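Local atomic coordinates of hypothetical protein VPA1032 (Vibrio parahaemolyticus, PDB entry 1ZBP), a protein that is of unknown function but belongs to the ImpE family and may be connected with bacterial type VI secretion. Residues Glu98-Ser103 against Leu124-Leu129; Glu117-Leu122 against Lys227-Lys232. All coordinates share one frame; numbering follows the deposited sequence.

Contact 1: residues Glu98-Ser103 against Leu124-Leu129; sequences EELTKS and LQIEEL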
ATOM      1  N   GLU A  98      -8.578   1.045 -21.439  1.00 64.79           N
ATOM      2  CA  GLU A  98      -8.885  -0.263 -20.869  1.00 65.18           C
ATOM      3  C   GLU A  98      -7.919  -1.321 -21.395  1.00 63.68           C
ATOM      4  O   GLU A  98      -7.996  -2.489 -21.015  1.00 62.86           O
ATOM      5  CB  GLU A  98     -10.334  -0.671 -21.193  1.00 66.06           C
ATOM      6  CG  GLU A  98     -10.619  -0.817 -22.684  1.00 68.63           C
ATOM      7  CD  GLU A  98     -11.954  -1.497 -22.971  1.00 71.22           C
ATOM      8  OE1 GLU A  98     -12.110  -2.690 -22.608  1.00 70.47           O
ATOM      9  OE2 GLU A  98     -12.844  -0.841 -23.566  1.00 72.55           O
ATOM     10  N   GLU A  99      -7.013  -0.906 -22.274  1.00 63.18           N
ATOM     11  CA  GLU A  99      -6.029  -1.819 -22.840  1.00 62.81           C
ATOM     12  C   GLU A  99      -4.853  -1.878 -21.867  1.00 61.57           C
ATOM     13  O   GLU A  99      -4.202  -2.913 -21.703  1.00 61.73           O
ATOM     14  CB  GLU A  99      -5.566  -1.305 -24.209  1.00 64.03           C
ATOM     15  CG  GLU A  99      -4.914  -2.355 -25.115  1.00 66.08           C
ATOM     16  CD  GLU A  99      -5.908  -3.368 -25.675  1.00 67.66           C
ATOM     17  OE1 GLU A  99      -6.942  -2.940 -26.242  1.00 67.33           O
ATOM     18  OE2 GLU A  99      -5.651  -4.590 -25.556  1.00 67.71           O
ATOM     19  N   LEU A 100      -4.595  -0.753 -21.211  1.00 60.66           N
ATOM     20  CA  LEU A 100      -3.515  -0.658 -20.237  1.00 59.07           C
ATOM     21  C   LEU A 100      -3.831  -1.541 -19.028  1.00 58.25           C
ATOM     22  O   LEU A 100      -2.939  -2.147 -18.436  1.00 57.24           O
ATOM     23  CB  LEU A 100      -3.343   0.799 -19.799  1.00 59.11           C
ATOM     24  CG  LEU A 100      -2.194   1.128 -18.842  1.00 58.59           C
ATOM     25  CD1 LEU A 100      -0.886   0.531 -19.350  1.00 59.67           C
ATOM     26  CD2 LEU A 100      -2.080   2.635 -18.716  1.00 57.26           C
ATOM     27  N   THR A 101      -5.109  -1.608 -18.670  1.00 57.63           N
ATOM     28  CA  THR A 101      -5.539  -2.425 -17.551  1.00 57.64           C
ATOM     29  C   THR A 101      -5.157  -3.874 -17.829  1.00 59.19           C
ATOM     30  O   THR A 101      -4.763  -4.615 -16.920  1.00 60.93           O
ATOM     31  CB  THR A 101      -7.057  -2.315 -17.342  1.00 56.40           C
ATOM     32  OG1 THR A 101      -7.389  -0.953 -17.052  1.00 55.69           O
ATOM     33  CG2 THR A 101      -7.511  -3.197 -16.191  1.00 53.77           C
ATOM     34  N   LYS A 102      -5.270  -4.277 -19.092  1.00 59.16           N
ATOM     35  CA  LYS A 102      -4.906  -5.632 -19.483  1.00 59.44           C
ATOM     36  C   LYS A 102      -3.403  -5.804 -19.281  1.00 57.90           C
ATOM     37  O   LYS A 102      -2.955  -6.791 -18.699  1.00 57.72           O
ATOM     38  CB  LYS A 102      -5.275  -5.895 -20.951  1.00 61.91           C
ATOM     39  CG  LYS A 102      -6.453  -6.862 -21.137  1.00 64.20           C
ATOM     40  CD  LYS A 102      -6.633  -7.281 -22.606  1.00 66.33           C
ATOM     41  CE  LYS A 102      -5.395  -8.010 -23.164  1.00 66.62           C
ATOM     42  NZ  LYS A 102      -5.127  -9.337 -22.518  1.00 65.44           N
ATOM     43  N   SER A 103      -2.626  -4.837 -19.754  1.00 56.80           N
ATOM     44  CA  SER A 103      -1.180  -4.901 -19.605  1.00 56.05           C
ATOM     45  C   SER A 103      -0.758  -5.057 -18.135  1.00 55.29           C
ATOM     46  O   SER A 103       0.127  -5.856 -17.827  1.00 55.74           O
ATOM     47  CB  SER A 103      -0.531  -3.652 -20.214  1.00 57.14           C
ATOM     48  OG  SER A 103      -0.784  -3.572 -21.607  1.00 57.05           O
ATOM     49  N   LEU A 124       8.122  -1.993 -20.245  1.00 56.39           N
ATOM     50  CA  LEU A 124       8.492  -0.912 -21.160  1.00 57.00           C
ATOM     51  C   LEU A 124       7.281  -0.269 -21.834  1.00 57.12           C
ATOM     52  O   LEU A 124       7.240   0.952 -22.006  1.00 57.61           O
ATOM     53  CB  LEU A 124       9.470  -1.429 -22.224  1.00 56.74           C
ATOM     54  CG  LEU A 124      10.854  -1.857 -21.708  1.00 58.51           C
ATOM     55  CD1 LEU A 124      11.554  -2.722 -22.749  1.00 58.52           C
ATOM     56  CD2 LEU A 124      11.687  -0.624 -21.376  1.00 57.14           C
ATOM     57  N   GLN A 125       6.299  -1.087 -22.210  1.00 56.99           N
ATOM     58  CA  GLN A 125       5.081  -0.589 -22.864  1.00 57.96           C
ATOM     59  C   GLN A 125       4.274   0.311 -21.912  1.00 56.65           C
ATOM     60  O   GLN A 125       3.813   1.388 -22.296  1.00 55.93           O
ATOM     61  CB  GLN A 125       4.207  -1.766 -23.341  1.00 60.18           C
ATOM     62  CG  GLN A 125       4.869  -2.666 -24.389  1.00 64.19           C
ATOM     63  CD  GLN A 125       3.969  -3.803 -24.881  1.00 66.43           C
ATOM     64  OE1 GLN A 125       3.521  -4.650 -24.100  1.00 66.80           O
ATOM     65  NE2 GLN A 125       3.717  -3.831 -26.188  1.00 66.80           N
ATOM     66  N   ILE A 126       4.114  -0.143 -20.669  1.00 55.14           N
ATOM     67  CA  ILE A 126       3.383   0.605 -19.651  1.00 53.34           C
ATOM     68  C   ILE A 126       4.084   1.947 -19.400  1.00 53.41           C
ATOM     69  O   ILE A 126       3.436   2.995 -19.367  1.00 52.64           O
ATOM     70  CB  ILE A 126       3.292  -0.231 -18.346  1.00 52.10           C
ATOM     71  CG1 ILE A 126       2.476  -1.498 -18.627  1.00 50.34           C
ATOM     72  CG2 ILE A 126       2.652   0.575 -17.228  1.00 50.41           C
ATOM     73  CD1 ILE A 126       2.580  -2.556 -17.559  1.00 48.36           C
ATOM     74  N   GLU A 127       5.407   1.911 -19.245  1.00 53.77           N
ATOM     75  CA  GLU A 127       6.194   3.123 -19.021  1.00 54.27           C
ATOM     76  C   GLU A 127       6.138   4.075 -20.210  1.00 54.35           C
ATOM     77  O   GLU A 127       6.243   5.290 -20.052  1.00 55.04           O
ATOM     78  CB  GLU A 127       7.654   2.772 -18.755  1.00 54.43           C
ATOM     79  CG  GLU A 127       8.604   3.955 -18.933  1.00 55.68           C
ATOM     80  CD  GLU A 127       8.315   5.098 -17.980  1.00 57.82           C
ATOM     81  OE1 GLU A 127       8.961   6.163 -18.122  1.00 59.31           O
ATOM     82  OE2 GLU A 127       7.455   4.933 -17.082  1.00 55.82           O
ATOM     83  N   GLU A 128       5.999   3.507 -21.401  1.00 55.29           N
ATOM     84  CA  GLU A 128       5.917   4.281 -22.635  1.00 55.60           C
ATOM     85  C   GLU A 128       4.599   5.053 -22.661  1.00 54.89           C
ATOM     86  O   GLU A 128       4.534   6.187 -23.131  1.00 54.55           O
ATOM     87  CB  GLU A 128       5.984   3.336 -23.840  1.00 58.23           C
ATOM     88  CG  GLU A 128       6.063   4.049 -25.172  1.00 61.16           C
ATOM     89  CD  GLU A 128       7.342   4.845 -25.311  1.00 64.00           C
ATOM     90  OE1 GLU A 128       8.412   4.221 -25.511  1.00 63.71           O
ATOM     91  OE2 GLU A 128       7.274   6.092 -25.203  1.00 65.77           O
ATOM     92  N   LEU A 129       3.550   4.420 -22.144  1.00 53.65           N
ATOM     93  CA  LEU A 129       2.230   5.026 -22.102  1.00 53.05           C
ATOM     94  C   LEU A 129       2.048   5.958 -20.904  1.00 51.14           C
ATOM     95  O   LEU A 129       1.118   6.770 -20.885  1.00 50.00           O
ATOM     96  CB  LEU A 129       1.157   3.934 -22.071  1.00 53.68           C
ATOM     97  CG  LEU A 129       1.005   3.131 -23.362  1.00 55.37           C
ATOM     98  CD1 LEU A 129       0.071   1.948 -23.144  1.00 55.96           C
ATOM     99  CD2 LEU A 129       0.481   4.051 -24.455  1.00 55.03           C
TER

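Contact 2: residues Glu117-Leu122 against Lys227-Lys232; sequences EQVSEL and KQIADK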
ATOM      1  N   GLU A 117      10.200 -12.590 -20.131  1.00 67.74           N
ATOM      2  CA  GLU A 117      10.434 -11.968 -21.424  1.00 68.81           C
ATOM      3  C   GLU A 117       9.255 -11.054 -21.726  1.00 67.96           C
ATOM      4  O   GLU A 117       9.403 -10.024 -22.386  1.00 68.31           O
ATOM      5  CB  GLU A 117      10.572 -13.033 -22.518  1.00 70.34           C
ATOM      6  CG  GLU A 117      11.215 -12.518 -23.810  1.00 73.68           C
ATOM      7  CD  GLU A 117      12.664 -12.067 -23.618  1.00 75.68           C
ATOM      8  OE1 GLU A 117      12.893 -11.071 -22.891  1.00 76.00           O
ATOM      9  OE2 GLU A 117      13.574 -12.715 -24.191  1.00 75.40           O
ATOM     10  N   GLN A 118       8.081 -11.436 -21.232  1.00 66.73           N
ATOM     11  CA  GLN A 118       6.874 -10.646 -21.443  1.00 65.43           C
ATOM     12  C   GLN A 118       6.798  -9.533 -20.384  1.00 64.36           C
ATOM     13  O   GLN A 118       6.250  -8.459 -20.644  1.00 63.60           O
ATOM     14  CB  GLN A 118       5.640 -11.546 -21.361  1.00 65.60           C
ATOM     15  CG  GLN A 118       4.347 -10.881 -21.817  1.00 66.79           C
ATOM     16  CD  GLN A 118       3.124 -11.752 -21.574  1.00 67.08           C
ATOM     17  OE1 GLN A 118       1.984 -11.307 -21.744  1.00 67.21           O
ATOM     18  NE2 GLN A 118       3.355 -12.999 -21.181  1.00 66.79           N
ATOM     19  N   VAL A 119       7.356  -9.790 -19.199  1.00 62.07           N
ATOM     20  CA  VAL A 119       7.354  -8.796 -18.133  1.00 61.32           C
ATOM     21  C   VAL A 119       8.257  -7.636 -18.552  1.00 61.35           C
ATOM     22  O   VAL A 119       7.956  -6.469 -18.291  1.00 60.15           O
ATOM     23  CB  VAL A 119       7.864  -9.384 -16.784  1.00 60.50           C
ATOM     24  CG1 VAL A 119       7.113 -10.659 -16.447  1.00 58.38           C
ATOM     25  CG2 VAL A 119       9.355  -9.644 -16.845  1.00 60.48           C
ATOM     26  N   SER A 120       9.359  -7.975 -19.215  1.00 61.59           N
ATOM     27  CA  SER A 120      10.324  -6.992 -19.695  1.00 60.96           C
ATOM     28  C   SER A 120       9.692  -6.156 -20.795  1.00 61.44           C
ATOM     29  O   SER A 120       9.979  -4.969 -20.920  1.00 62.85           O
ATOM     30  CB  SER A 120      11.565  -7.698 -20.250  1.00 60.91           C
ATOM     31  OG  SER A 120      12.546  -6.772 -20.689  1.00 60.90           O
ATOM     32  N   GLU A 121       8.831  -6.784 -21.594  1.00 61.40           N
ATOM     33  CA  GLU A 121       8.154  -6.097 -22.689  1.00 61.66           C
ATOM     34  C   GLU A 121       6.983  -5.269 -22.185  1.00 59.62           C
ATOM     35  O   GLU A 121       6.763  -4.149 -22.645  1.00 59.31           O
ATOM     36  CB  GLU A 121       7.650  -7.113 -23.720  1.00 63.79           C
ATOM     37  CG  GLU A 121       8.714  -7.652 -24.666  1.00 67.78           C
ATOM     38  CD  GLU A 121       8.971  -6.739 -25.856  1.00 70.34           C
ATOM     39  OE1 GLU A 121       9.428  -5.589 -25.644  1.00 70.37           O
ATOM     40  OE2 GLU A 121       8.711  -7.178 -27.005  1.00 70.57           O
ATOM     41  N   LEU A 122       6.228  -5.835 -21.246  1.00 57.76           N
ATOM     42  CA  LEU A 122       5.069  -5.158 -20.674  1.00 55.68           C
ATOM     43  C   LEU A 122       5.481  -3.944 -19.854  1.00 54.71           C
ATOM     44  O   LEU A 122       4.836  -2.904 -19.903  1.00 53.88           O
ATOM     45  CB  LEU A 122       4.271  -6.126 -19.804  1.00 53.15           C
ATOM     46  CG  LEU A 122       3.452  -7.136 -20.597  1.00 52.18           C
ATOM     47  CD1 LEU A 122       2.903  -8.208 -19.667  1.00 53.15           C
ATOM     48  CD2 LEU A 122       2.329  -6.404 -21.307  1.00 52.72           C
ATOM     49  N   LYS A 227      14.998  -6.151  -5.489  1.00 53.13           N
ATOM     50  CA  LYS A 227      15.365  -7.402  -6.131  1.00 54.63           C
ATOM     51  C   LYS A 227      15.118  -7.287  -7.629  1.00 55.03           C
ATOM     52  O   LYS A 227      14.050  -6.850  -8.061  1.00 53.75           O
ATOM     53  CB  LYS A 227      14.556  -8.580  -5.569  1.00 55.40           C
ATOM     54  CG  LYS A 227      14.914  -9.008  -4.150  1.00 57.06           C
ATOM     55  CD  LYS A 227      14.143 -10.264  -3.735  1.00 57.76           C
ATOM     56  CE  LYS A 227      14.449 -10.667  -2.292  1.00 58.66           C
ATOM     57  NZ  LYS A 227      15.912 -10.878  -2.058  1.00 60.39           N
ATOM     58  N   GLN A 228      16.118  -7.668  -8.416  1.00 55.76           N
ATOM     59  CA  GLN A 228      15.994  -7.631  -9.864  1.00 57.05           C
ATOM     60  C   GLN A 228      15.345  -8.942 -10.310  1.00 58.28           C
ATOM     61  O   GLN A 228      15.667 -10.010  -9.788  1.00 57.79           O
ATOM     62  CB  GLN A 228      17.372  -7.470 -10.506  1.00 56.89           C
ATOM     63  CG  GLN A 228      17.361  -7.569 -12.023  1.00 57.63           C
ATOM     64  CD  GLN A 228      18.748  -7.405 -12.623  1.00 58.09           C
ATOM     65  OE1 GLN A 228      19.742  -7.879 -12.064  1.00 58.26           O
ATOM     66  NE2 GLN A 228      18.816  -6.758 -13.780  1.00 55.58           N
ATOM     67  N   ILE A 229      14.422  -8.851 -11.263  1.00 58.93           N
ATOM     68  CA  ILE A 229      13.719 -10.022 -11.773  1.00 61.23           C
ATOM     69  C   ILE A 229      14.700 -11.096 -12.248  1.00 63.02           C
ATOM     70  O   ILE A 229      15.102 -11.976 -11.479  1.00 63.56           O
ATOM     71  CB  ILE A 229      12.775  -9.635 -12.941  1.00 60.98           C
ATOM     72  CG1 ILE A 229      11.828  -8.524 -12.488  1.00 61.17           C
ATOM     73  CG2 ILE A 229      11.970 -10.845 -13.401  1.00 61.37           C
ATOM     74  CD1 ILE A 229      11.102  -8.811 -11.180  1.00 61.01           C
ATOM     75  N   ALA A 230      15.077 -11.025 -13.520  1.00 63.29           N
ATOM     76  CA  ALA A 230      16.019 -11.982 -14.085  1.00 63.91           C
ATOM     77  C   ALA A 230      17.261 -11.203 -14.465  1.00 63.94           C
ATOM     78  O   ALA A 230      18.103 -10.890 -13.619  1.00 63.83           O
ATOM     79  CB  ALA A 230      15.421 -12.650 -15.322  1.00 63.59           C
ATOM     80  N   ASP A 231      17.354 -10.887 -15.750  1.00 64.51           N
ATOM     81  CA  ASP A 231      18.471 -10.130 -16.286  1.00 65.35           C
ATOM     82  C   ASP A 231      17.955  -8.869 -16.967  1.00 64.22           C
ATOM     83  O   ASP A 231      18.718  -8.142 -17.609  1.00 63.13           O
ATOM     84  CB  ASP A 231      19.268 -10.980 -17.287  1.00 67.85           C
ATOM     85  CG  ASP A 231      18.377 -11.857 -18.159  1.00 68.94           C
ATOM     86  OD1 ASP A 231      17.264 -11.417 -18.518  1.00 70.96           O
ATOM     87  OD2 ASP A 231      18.799 -12.982 -18.499  1.00 70.43           O
ATOM     88  N   LYS A 232      16.656  -8.615 -16.821  1.00 63.41           N
ATOM     89  CA  LYS A 232      16.049  -7.433 -17.421  1.00 63.84           C
ATOM     90  C   LYS A 232      16.238  -6.216 -16.533  1.00 62.99           C
ATOM     91  O   LYS A 232      16.923  -6.280 -15.510  1.00 62.63           O
ATOM     92  CB  LYS A 232      14.548  -7.649 -17.654  1.00 64.76           C
ATOM     93  CG  LYS A 232      14.206  -8.749 -18.634  1.00 65.82           C
ATOM     94  CD  LYS A 232      14.391 -10.121 -18.023  1.00 66.74           C
ATOM     95  CE  LYS A 232      14.114 -11.195 -19.059  1.00 68.25           C
ATOM     96  NZ  LYS A 232      15.028 -11.053 -20.237  1.00 68.94           N
TER

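Contact 1: residues Glu98-Ser103 against Leu124-Leu129
Leu100 meets Ile126 and Leu129 where two successive helices of the chain, 98-113 and 116-129, pack against each other as an antiparallel helical hairpin. The short segments run at 147° to one another with their axes 10.5 Å apart at closest approach, a fairly wide spacing that side chains must bridge. The first turn of the earlier helix therefore faces the last turns of the later one, and residues 124-129 lie in a predicted coiled-coil region. The close part is made almost entirely by carbon atoms. CG of Leu100 stands anti to its own backbone N (chi1 -176°), which carries the branched end across to the partner helix although the CB itself sets out along the flank. Its CD1 methyl reaches Ile126 CG1 at 4.0 Å and also touches CG2, so that it lies against both branches of the isoleucine. Leu100, which is buried, also touches Leu94 in the preceding loop. Ser103, one turn further on, presents carbon to the partner: its CB lies 4.0 Å from Ile126 CG1, so CG1 is shared between the serine and Leu100. Beyond the apolar strip the helices turn charged residues outward; Glu127, on a side of helix 116-129 turned from the contact, pairs with Arg130 in a salt bridge. The looser side is marked by Leu129, an exposed residue at the end of its helix that adds a single methyl to the cluster, its CD1 4.2 Å from the same Leu100 CD1.

Contact 2: residues Glu117-Leu122 against Lys227-Lys232
Helix 116-129 lies beside the turn that follows strand 224-228 in a two-stranded antiparallel sheet, and the backbones come closest at Ser120 and Lys232, whose CA atoms are 6.2 Å apart. Lys232 has the largest share of the contact. Its CB and CG lie against Ser120 CB and OG; the 3.3 Å between Lys232 CG and Ser120 CB is tighter than normal packing, and its exact value is doubtful. The chain then bends at chi2 (76°) and again at chi4, bringing the ammonium group between two carboxylates. NZ gives Asp231 OD1 a 2.8 Å salt bridge, meeting that oxygen nearly end-on to its C-O bond, while Glu117 OE1, at 3.4 Å from NZ, makes a weaker one. The glutamate crosses the lysine at about a right angle. Deeper in, Val119 CG2 and Ile229 CG2 touch loosely, and Ile229 continues onto Met111 of helix 98-113. Within the turn, Gln228 NE2 donates to Lys232 O at 2.6 Å, a short bond that spans the turn from its strand end. The chemistry implies a surface electrostatic link: one lysine, probably kept charged by its acidic neighbours, would partly offset the repulsion between them, while its bond to the helix is weak.

Contacts 1 and 2 share helix 116-129: residues 117-122 meet both the turn 227-232 and helix 98-113, and its last turns meet the start of helix 98-113. Their centres are about 15 Å apart, and both lie on the same side of the chain's centre, about 21 and 22 Å from it. They join directly through packing, with Leu122 CD1 4.1 Å from Ser103 O, so the two helices stay in touch between the contacts. Contact 1 holds together neighbours in sequence, whereas contact 2 brings in a segment of the ImpE family region more than a hundred residues later. Contact 1 is van der Waals packing; contact 2 adds one weak salt bridge. With no known active site or ligand, both are best read as structural packing.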